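Local atomic coordinates of periplasmic binding protein component of an ABC type zinc uptake transporter (Synechocystis sp., PDB entry 2OV1), a protein that probably captures zinc in the periplasm and delivers it to an ABC-type uptake transporter. Residues 166-171 / 234-239. Residues are numbered along the deposited sequence; the frame is centred on the assembly and turned at random.
Sequences PSWAYF and LDPLAA
Trp168 lays the NE1-CE2-CZ2 side of its indole against Leu234, and its CZ2-CH2 end against Pro236. Leu234 CD1 lies over one face and makes a CH-pi contact, 4.1 Å from the centroid of the five-membered ring of Trp168. Leu234 CB packs against Trp168 CZ2 at 3.7 Å. Pro236 CB also meets Trp168 CZ2 at 3.7 Å. Asp235 O sits near the ring plane, 3.7 Å from Trp168 CH2 at the indole edge. Ser167 CB adds a looser touch, 4.1 Å from Pro236 CB.

One water links the segments through polar atoms. It accepts from Trp168 NE1 at 3.0 Å and donates to Leu234 O at 2.9 Å. This bridge is likely to restrain the rotation of the indole. The Trp168 side chain leaves the backbone with CG anti to the carbonyl carbon and beside the backbone N (chi1 -43°), and this carries the indole over to the 234-236 backbone. With the indole cut back to an alanine, Leu234 and Pro236 would probably face a gap and the bridging water would lose its NE1 donor.

Next to Pro236 in the chain, Asp235 OD1 accepts from Leu237 N at 3.0 Å, an Asx turn within a type I beta turn. Ser167 OG hydrogen-bonds Glu212 OE1, and the Ser167 side chain lies near the zinc-binding His101 and His165. Trp168 is the N-cap residue of helix 169-174. The contact joins this helix start to the exit of edge strand 230-234, with Leu245 and Val248 of helix 241-256 also packing on Trp168.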
loop_
_atom_site.group_PDB
_atom_site.type_symbol
_atom_site.label_atom_id
_atom_site.label_comp_id
_atom_site.label_asym_id
_atom_site.label_seq_id
_atom_site.Cartn_x
_atom_site.Cartn_y
_atom_site.Cartn_z
ATOM N N PRO A 166 -10.402 0.881 3.330
ATOM C CA PRO A 166 -10.184 -0.197 2.364
ATOM C C PRO A 166 -8.871 -0.020 1.617
ATOM O O PRO A 166 -8.856 0.342 0.445
ATOM C CB PRO A 166 -11.397 -0.076 1.455
ATOM C CG PRO A 166 -11.561 1.403 1.362
ATOM C CD PRO A 166 -11.342 1.888 2.795
ATOM N N SER A 167 -7.772 -0.277 2.310
ATOM C CA SER A 167 -6.459 -0.149 1.710
ATOM C C SER A 167 -5.954 -1.518 1.278
ATOM O O SER A 167 -4.933 -1.608 0.606
ATOM C CB SER A 167 -5.471 0.440 2.718
ATOM O OG SER A 167 -6.014 1.570 3.364
ATOM N N TRP A 168 -6.671 -2.578 1.654
ATOM C CA TRP A 168 -6.221 -3.921 1.330
ATOM C C TRP A 168 -7.040 -4.679 0.282
ATOM O O TRP A 168 -7.200 -5.897 0.376
ATOM C CB TRP A 168 -6.101 -4.734 2.637
ATOM C CG TRP A 168 -5.454 -3.934 3.747
ATOM C CD1 TRP A 168 -6.052 -2.957 4.512
ATOM C CD2 TRP A 168 -4.064 -3.906 4.101
ATOM N NE1 TRP A 168 -5.126 -2.322 5.297
ATOM C CE2 TRP A 168 -3.897 -2.882 5.069
ATOM C CE3 TRP A 168 -2.941 -4.638 3.693
ATOM C CZ2 TRP A 168 -2.649 -2.576 5.633
ATOM C CZ3 TRP A 168 -1.700 -4.330 4.254
ATOM C CH2 TRP A 168 -1.565 -3.310 5.212
ATOM N N ALA A 169 -7.540 -3.980 -0.733
ATOM C CA ALA A 169 -8.357 -4.645 -1.760
ATOM C C ALA A 169 -7.539 -5.608 -2.613
ATOM O O ALA A 169 -8.003 -6.693 -2.964
ATOM C CB ALA A 169 -9.040 -3.607 -2.661
ATOM N N TYR A 170 -6.325 -5.197 -2.953
ATOM C CA TYR A 170 -5.448 -6.023 -3.759
ATOM C C TYR A 170 -4.969 -7.218 -2.937
ATOM O O TYR A 170 -5.144 -8.381 -3.325
ATOM C CB TYR A 170 -4.303 -5.156 -4.268
ATOM C CG TYR A 170 -4.769 -4.188 -5.340
ATOM C CD1 TYR A 170 -4.921 -4.612 -6.661
ATOM C CD2 TYR A 170 -5.098 -2.862 -5.033
ATOM C CE1 TYR A 170 -5.382 -3.748 -7.654
ATOM C CE2 TYR A 170 -5.568 -1.984 -6.028
ATOM C CZ TYR A 170 -5.703 -2.438 -7.332
ATOM O OH TYR A 170 -6.142 -1.597 -8.332
ATOM N N PHE A 171 -4.373 -6.921 -1.793
ATOM C CA PHE A 171 -3.907 -7.951 -0.876
ATOM C C PHE A 171 -5.051 -8.954 -0.655
ATOM O O PHE A 171 -4.848 -10.162 -0.693
ATOM C CB PHE A 171 -3.513 -7.289 0.449
ATOM C CG PHE A 171 -3.089 -8.252 1.518
ATOM C CD1 PHE A 171 -1.739 -8.473 1.784
ATOM C CD2 PHE A 171 -4.046 -8.912 2.288
ATOM C CE1 PHE A 171 -1.350 -9.329 2.802
ATOM C CE2 PHE A 171 -3.672 -9.767 3.303
ATOM C CZ PHE A 171 -2.317 -9.980 3.568
ATOM N N LEU A 234 -3.566 -1.991 11.145
ATOM C CA LEU A 234 -2.991 -2.500 9.909
ATOM C C LEU A 234 -2.392 -1.267 9.271
ATOM O O LEU A 234 -3.115 -0.324 8.951
ATOM C CB LEU A 234 -4.053 -3.072 8.975
ATOM C CG LEU A 234 -4.684 -4.389 9.411
ATOM C CD1 LEU A 234 -5.392 -5.024 8.211
ATOM C CD2 LEU A 234 -3.603 -5.330 9.948
ATOM N N ASP A 235 -1.070 -1.281 9.099
ATOM C CA ASP A 235 -0.325 -0.159 8.516
ATOM C C ASP A 235 0.095 -0.411 7.073
ATOM O O ASP A 235 1.036 -1.158 6.809
ATOM C CB ASP A 235 0.921 0.124 9.351
ATOM C CG ASP A 235 1.645 1.369 8.902
ATOM O OD1 ASP A 235 1.072 2.101 8.064
ATOM O OD2 ASP A 235 2.777 1.624 9.380
ATOM N N PRO A 236 -0.593 0.227 6.116
ATOM C CA PRO A 236 -0.282 0.062 4.690
ATOM C C PRO A 236 0.964 0.856 4.260
ATOM O O PRO A 236 1.561 0.581 3.214
ATOM C CB PRO A 236 -1.546 0.572 4.005
ATOM C CG PRO A 236 -1.967 1.683 4.906
ATOM C CD PRO A 236 -1.757 1.113 6.299
ATOM N N LEU A 237 1.358 1.833 5.071
ATOM C CA LEU A 237 2.523 2.639 4.746
ATOM C C LEU A 237 3.806 2.184 5.456
ATOM O O LEU A 237 4.836 2.864 5.397
ATOM C CB LEU A 237 2.231 4.116 5.042
ATOM C CG LEU A 237 1.087 4.726 4.218
ATOM C CD1 LEU A 237 0.811 6.149 4.679
ATOM C CD2 LEU A 237 1.443 4.699 2.739
ATOM N N ALA A 238 3.756 1.019 6.098
ATOM C CA ALA A 238 4.917 0.487 6.811
ATOM C C ALA A 238 6.172 0.414 5.949
ATOM O O ALA A 238 6.129 -0.056 4.805
ATOM C CB ALA A 238 4.597 -0.902 7.375
ATOM N N ALA A 239 7.291 0.871 6.516
ATOM C CA ALA A 239 8.591 0.879 5.838
ATOM C C ALA A 239 9.110 -0.537 5.665
ATOM O O ALA A 239 9.650 -0.897 4.621
ATOM C CB ALA A 239 9.595 1.703 6.639
HETATM O O HOH W 1 -5.445 -0.057 7.232
#